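Local atomic coordinates of protein (endonuclease) (PDB entry 1BYR), a protein that belongs, as an endonuclease from Salmonella typhimurium, to the phospholipase D-like family, with a mixed beta sheet covered by helices. Residues A[23-37]-A[52-65]. Sequence-based numbering, arbitrary orientation.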
loop_
_atom_site.group_PDB
_atom_site.type_symbol
_atom_site.label_atom_id
_atom_site.label_comp_id
_atom_site.label_asym_id
_atom_site.label_seq_id
_atom_site.Cartn_x
_atom_site.Cartn_y
_atom_site.Cartn_z
ATOM N N ILE A 23 3.146 1.971 -15.880
ATOM C CA ILE A 23 2.193 1.573 -16.901
ATOM C C ILE A 23 2.766 1.864 -18.288
ATOM O O ILE A 23 2.701 1.035 -19.187
ATOM C CB ILE A 23 0.841 2.291 -16.699
ATOM C CG1 ILE A 23 0.230 1.822 -15.376
ATOM C CG2 ILE A 23 -0.113 1.997 -17.880
ATOM C CD1 ILE A 23 -0.833 2.765 -14.826
ATOM N N ASP A 24 3.372 3.035 -18.430
ATOM C CA ASP A 24 3.980 3.452 -19.687
ATOM C C ASP A 24 5.142 2.563 -20.123
ATOM O O ASP A 24 5.517 2.544 -21.294
ATOM C CB ASP A 24 4.495 4.880 -19.565
ATOM C CG ASP A 24 3.391 5.911 -19.622
ATOM O OD1 ASP A 24 2.244 5.564 -19.999
ATOM O OD2 ASP A 24 3.682 7.076 -19.288
ATOM N N SER A 25 5.721 1.843 -19.169
ATOM C CA SER A 25 6.864 0.971 -19.454
ATOM C C SER A 25 6.497 -0.417 -19.962
ATOM O O SER A 25 7.342 -1.115 -20.519
ATOM C CB SER A 25 7.725 0.803 -18.203
ATOM O OG SER A 25 7.288 -0.319 -17.435
ATOM N N ALA A 26 5.255 -0.823 -19.753
ATOM C CA ALA A 26 4.818 -2.154 -20.162
ATOM C C ALA A 26 4.948 -2.404 -21.663
ATOM O O ALA A 26 4.409 -1.657 -22.492
ATOM C CB ALA A 26 3.380 -2.393 -19.726
ATOM N N LYS A 27 5.668 -3.469 -22.001
ATOM C CA LYS A 27 5.865 -3.850 -23.400
ATOM C C LYS A 27 5.062 -5.099 -23.745
ATOM O O LYS A 27 4.749 -5.332 -24.900
ATOM C CB LYS A 27 7.346 -4.120 -23.684
ATOM C CG LYS A 27 8.297 -3.022 -23.219
ATOM C CD LYS A 27 8.148 -1.758 -24.044
ATOM C CE LYS A 27 9.360 -0.833 -23.864
ATOM N NZ LYS A 27 9.659 -0.477 -22.436
ATOM N N THR A 28 4.720 -5.893 -22.732
ATOM C CA THR A 28 3.974 -7.111 -22.974
ATOM C C THR A 28 2.737 -7.332 -22.106
ATOM O O THR A 28 1.689 -7.731 -22.608
ATOM C CB THR A 28 4.884 -8.338 -22.840
ATOM O OG1 THR A 28 5.381 -8.409 -21.499
ATOM C CG2 THR A 28 6.066 -8.240 -23.798
ATOM N N SER A 29 2.830 -7.092 -20.802
ATOM C CA SER A 29 1.656 -7.317 -19.952
ATOM C C SER A 29 1.487 -6.426 -18.738
ATOM O O SER A 29 2.433 -5.826 -18.230
ATOM C CB SER A 29 1.611 -8.780 -19.483
ATOM O OG SER A 29 2.768 -9.106 -18.726
ATOM N N ILE A 30 0.240 -6.352 -18.288
ATOM C CA ILE A 30 -0.138 -5.588 -17.126
ATOM C C ILE A 30 -1.252 -6.366 -16.445
ATOM O O ILE A 30 -2.252 -6.703 -17.072
ATOM C CB ILE A 30 -0.683 -4.201 -17.515
ATOM C CG1 ILE A 30 0.454 -3.306 -17.988
ATOM C CG2 ILE A 30 -1.376 -3.553 -16.315
ATOM C CD1 ILE A 30 0.043 -1.853 -18.140
ATOM N N ARG A 31 -1.061 -6.680 -15.167
ATOM C CA ARG A 31 -2.068 -7.391 -14.383
ATOM C C ARG A 31 -2.290 -6.454 -13.212
ATOM O O ARG A 31 -1.414 -6.309 -12.375
ATOM C CB ARG A 31 -1.520 -8.738 -13.892
ATOM C CG ARG A 31 -1.412 -9.810 -14.983
ATOM C CD ARG A 31 -2.746 -10.037 -15.675
ATOM N NE ARG A 31 -2.654 -11.036 -16.737
ATOM C CZ ARG A 31 -2.620 -10.751 -18.036
ATOM N NH1 ARG A 31 -2.666 -9.490 -18.454
ATOM N NH2 ARG A 31 -2.547 -11.737 -18.920
ATOM N N MET A 32 -3.446 -5.800 -13.178
ATOM C CA MET A 32 -3.758 -4.823 -12.140
ATOM C C MET A 32 -4.861 -5.204 -11.148
ATOM O O MET A 32 -5.850 -5.848 -11.509
ATOM C CB MET A 32 -4.126 -3.497 -12.814
ATOM C CG MET A 32 -4.402 -2.335 -11.877
ATOM S SD MET A 32 -4.807 -0.907 -12.889
ATOM C CE MET A 32 -4.607 0.419 -11.824
ATOM N N MET A 33 -4.670 -4.787 -9.891
ATOM C CA MET A 33 -5.621 -5.020 -8.806
ATOM C C MET A 33 -5.893 -3.634 -8.247
ATOM O O MET A 33 -4.960 -2.862 -8.014
ATOM C CB MET A 33 -4.998 -5.865 -7.672
ATOM C CG MET A 33 -4.455 -7.246 -8.062
ATOM S SD MET A 33 -3.836 -8.195 -6.630
ATOM C CE MET A 33 -5.320 -8.954 -6.012
ATOM N N ALA A 34 -7.160 -3.301 -8.020
ATOM C CA ALA A 34 -7.469 -1.998 -7.479
ATOM C C ALA A 34 -8.665 -2.012 -6.553
ATOM O O ALA A 34 -9.534 -2.864 -6.664
ATOM C CB ALA A 34 -7.727 -1.027 -8.613
ATOM N N TYR A 35 -8.691 -1.059 -5.626
ATOM C CA TYR A 35 -9.829 -0.895 -4.732
ATOM C C TYR A 35 -10.527 0.230 -5.509
ATOM O O TYR A 35 -10.974 0.002 -6.622
ATOM C CB TYR A 35 -9.349 -0.432 -3.357
ATOM C CG TYR A 35 -10.451 -0.021 -2.405
ATOM C CD1 TYR A 35 -11.670 -0.687 -2.384
ATOM C CD2 TYR A 35 -10.266 1.031 -1.522
ATOM C CE1 TYR A 35 -12.681 -0.308 -1.504
ATOM C CE2 TYR A 35 -11.270 1.420 -0.640
ATOM C CZ TYR A 35 -12.474 0.746 -0.631
ATOM O OH TYR A 35 -13.461 1.119 0.255
ATOM N N SER A 36 -10.595 1.439 -4.970
ATOM C CA SER A 36 -11.201 2.540 -5.718
ATOM C C SER A 36 -10.480 2.708 -7.060
ATOM O O SER A 36 -9.280 2.966 -7.095
ATOM C CB SER A 36 -11.092 3.817 -4.912
ATOM O OG SER A 36 -11.478 3.553 -3.596
ATOM N N PHE A 37 -11.232 2.591 -8.156
ATOM C CA PHE A 37 -10.704 2.655 -9.518
ATOM C C PHE A 37 -11.362 3.837 -10.247
ATOM O O PHE A 37 -12.397 3.664 -10.890
ATOM C CB PHE A 37 -11.061 1.310 -10.172
ATOM C CG PHE A 37 -10.445 1.065 -11.519
ATOM C CD1 PHE A 37 -9.085 0.827 -11.656
ATOM C CD2 PHE A 37 -11.252 1.008 -12.655
ATOM C CE1 PHE A 37 -8.531 0.522 -12.905
ATOM C CE2 PHE A 37 -10.709 0.707 -13.905
ATOM C CZ PHE A 37 -9.350 0.469 -14.030
ATOM N N ARG A 52 -0.875 -0.063 -27.524
ATOM C CA ARG A 52 0.507 -0.416 -27.830
ATOM C C ARG A 52 0.613 -1.927 -28.063
ATOM O O ARG A 52 1.649 -2.416 -28.483
ATOM C CB ARG A 52 1.432 -0.054 -26.654
ATOM C CG ARG A 52 1.979 1.352 -26.667
ATOM C CD ARG A 52 3.313 1.428 -25.929
ATOM N NE ARG A 52 3.287 0.816 -24.601
ATOM C CZ ARG A 52 2.726 1.375 -23.531
ATOM N NH1 ARG A 52 2.136 2.563 -23.628
ATOM N NH2 ARG A 52 2.781 0.762 -22.355
ATOM N N GLY A 53 -0.456 -2.661 -27.771
ATOM C CA GLY A 53 -0.418 -4.104 -27.928
ATOM C C GLY A 53 -0.241 -4.847 -26.607
ATOM O O GLY A 53 -0.242 -6.081 -26.569
ATOM N N VAL A 54 -0.108 -4.110 -25.506
ATOM C CA VAL A 54 0.083 -4.742 -24.203
ATOM C C VAL A 54 -1.138 -5.528 -23.733
ATOM O O VAL A 54 -2.275 -5.069 -23.862
ATOM C CB VAL A 54 0.442 -3.699 -23.127
ATOM C CG1 VAL A 54 0.470 -4.358 -21.747
ATOM C CG2 VAL A 54 1.794 -3.060 -23.452
ATOM N N ASP A 55 -0.886 -6.715 -23.189
ATOM C CA ASP A 55 -1.942 -7.586 -22.680
ATOM C C ASP A 55 -2.328 -7.095 -21.281
ATOM O O ASP A 55 -1.658 -7.405 -20.290
ATOM C CB ASP A 55 -1.429 -9.035 -22.638
ATOM C CG ASP A 55 -2.390 -9.996 -21.955
ATOM O OD1 ASP A 55 -3.529 -9.600 -21.634
ATOM O OD2 ASP A 55 -2.006 -11.162 -21.738
ATOM N N VAL A 56 -3.391 -6.295 -21.219
ATOM C CA VAL A 56 -3.883 -5.729 -19.962
ATOM C C VAL A 56 -5.147 -6.402 -19.402
ATOM O O VAL A 56 -6.154 -6.549 -20.102
ATOM C CB VAL A 56 -4.183 -4.201 -20.134
ATOM C CG1 VAL A 56 -4.520 -3.570 -18.779
ATOM C CG2 VAL A 56 -2.976 -3.488 -20.775
ATOM N N LYS A 57 -5.086 -6.828 -18.138
ATOM C CA LYS A 57 -6.240 -7.435 -17.470
ATOM C C LYS A 57 -6.343 -6.822 -16.065
ATOM O O LYS A 57 -5.336 -6.657 -15.359
ATOM C CB LYS A 57 -6.090 -8.959 -17.405
ATOM C CG LYS A 57 -6.243 -9.636 -18.767
ATOM C CD LYS A 57 -6.393 -11.136 -18.634
ATOM C CE LYS A 57 -6.223 -11.842 -19.975
ATOM N NZ LYS A 57 -6.288 -13.337 -19.843
ATOM N N ILE A 58 -7.564 -6.482 -15.657
ATOM C CA ILE A 58 -7.788 -5.826 -14.376
ATOM C C ILE A 58 -8.909 -6.402 -13.509
ATOM O O ILE A 58 -9.983 -6.735 -14.005
ATOM C CB ILE A 58 -8.102 -4.331 -14.639
ATOM C CG1 ILE A 58 -7.097 -3.777 -15.643
ATOM C CG2 ILE A 58 -8.094 -3.530 -13.339
ATOM C CD1 ILE A 58 -7.401 -2.366 -16.111
ATOM N N VAL A 59 -8.650 -6.547 -12.208
ATOM C CA VAL A 59 -9.673 -7.021 -11.272
ATOM C C VAL A 59 -9.765 -5.984 -10.175
ATOM O O VAL A 59 -8.757 -5.645 -9.549
ATOM C CB VAL A 59 -9.325 -8.379 -10.623
ATOM C CG1 VAL A 59 -9.601 -9.483 -11.603
ATOM C CG2 VAL A 59 -7.882 -8.394 -10.166
ATOM N N ILE A 60 -10.965 -5.456 -9.961
ATOM C CA ILE A 60 -11.159 -4.434 -8.946
ATOM C C ILE A 60 -12.216 -4.811 -7.920
ATOM O O ILE A 60 -13.021 -5.712 -8.142
ATOM C CB ILE A 60 -11.568 -3.102 -9.603
ATOM C CG1 ILE A 60 -13.007 -3.191 -10.126
ATOM C CG2 ILE A 60 -10.624 -2.800 -10.756
ATOM C CD1 ILE A 60 -13.470 -1.945 -10.913
ATOM N N ASP A 61 -12.192 -4.126 -6.781
ATOM C CA ASP A 61 -13.160 -4.350 -5.726
ATOM C C ASP A 61 -14.541 -3.954 -6.235
ATOM O O ASP A 61 -14.696 -2.895 -6.856
ATOM C CB ASP A 61 -12.819 -3.493 -4.501
ATOM C CG ASP A 61 -13.799 -3.699 -3.385
ATOM O OD1 ASP A 61 -13.778 -4.788 -2.787
ATOM O OD2 ASP A 61 -14.586 -2.774 -3.115
ATOM N N GLU A 62 -15.538 -4.785 -5.954
ATOM C CA GLU A 62 -16.899 -4.516 -6.415
ATOM C C GLU A 62 -17.683 -3.482 -5.621
ATOM O O GLU A 62 -18.154 -2.489 -6.185
ATOM C CB GLU A 62 -17.698 -5.817 -6.459
ATOM C CG GLU A 62 -19.014 -5.701 -7.197
ATOM C CD GLU A 62 -19.693 -7.042 -7.379
ATOM O OE1 GLU A 62 -19.031 -7.995 -7.860
ATOM O OE2 GLU A 62 -20.889 -7.141 -7.031
ATOM N N ARG A 63 -17.826 -3.694 -4.315
ATOM C CA ARG A 63 -18.596 -2.765 -3.481
ATOM C C ARG A 63 -18.122 -1.326 -3.459
ATOM O O ARG A 63 -18.935 -0.410 -3.334
ATOM C CB ARG A 63 -18.663 -3.274 -2.044
ATOM C CG ARG A 63 -19.260 -4.653 -1.888
ATOM C CD ARG A 63 -19.398 -4.954 -0.400
ATOM N NE ARG A 63 -19.491 -3.715 0.367
ATOM C CZ ARG A 63 -18.664 -3.366 1.345
ATOM N NH1 ARG A 63 -17.671 -4.163 1.690
ATOM N NH2 ARG A 63 -18.837 -2.214 1.979
ATOM N N GLY A 64 -16.812 -1.132 -3.561
ATOM C CA GLY A 64 -16.261 0.207 -3.535
ATOM C C GLY A 64 -16.166 0.881 -4.893
ATOM O O GLY A 64 -15.547 1.929 -5.021
ATOM N N ASN A 65 -16.766 0.278 -5.912
ATOM C CA ASN A 65 -16.730 0.851 -7.258
ATOM C C ASN A 65 -18.115 1.002 -7.918
ATOM O O ASN A 65 -18.337 0.587 -9.067
ATOM C CB ASN A 65 -15.801 0.021 -8.145
ATOM C CG ASN A 65 -14.350 0.389 -7.954
ATOM O OD1 ASN A 65 -13.971 1.552 -8.080
ATOM N ND2 ASN A 65 -13.518 -0.593 -7.634
HETATM O O HOH W 1 0.924 3.391 -21.171
HETATM O O HOH W 2 4.046 -3.068 -26.533
HETATM O O HOH W 3 -3.845 -14.840 -18.940
HETATM O O HOH W 4 -14.289 3.701 -3.296
#
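Ile30, Met32 and Ala34 of strand 29-34 lie beside Val56, Ile58 and Ile60 of strand 55-61, side chains on the same face of a parallel ladder in which the axes of the two strands approach to 4.6 Å. Seven backbone hydrogen bonds join the strands, from Asp55 N to Thr28 O through Asp61 N to Ala34 O. This apolar face is tightly packed: the Phe37 ring, swung anti to its own N (chi1 -172°), takes Ile60 CG2 over one face, 4.2 Å from the ring centroid (CH-pi), while Ile58 CD1 touches Phe37 CZ. Just beyond the strand ends, the Asn65 amide clamps the chain, ND2 giving to Tyr35 O (2.8 Å) from above the carbonyl plane and OD1 taking Phe37 N (2.9 Å) on a lone pair.

The other face is looser at its Ser29 end. Arg31, bent at chi2 (-56°), lays its guanidinium against the Lys57 chain, with Lys57 CD 3.8 Å above the plane, and NH2 bridges to Asp55 OD2 at 2.9 Å, the guanidinium and carboxylate planes 67° apart; a water joins Lys57 NZ and, weakly, Arg31 NH2. Ahead of the strands, exposed Arg52 hydrogen-bonds through NH2 to Ala26 O (2.9 Å), in the carbonyl plane.

The strands form a right-handed beta-alpha-beta unit with helix 40-51, which covers Met32 and Phe37; helix 131-146 packs on Arg31, Met33 and Val59, and strands 97-100 and 84-87 flank the pair.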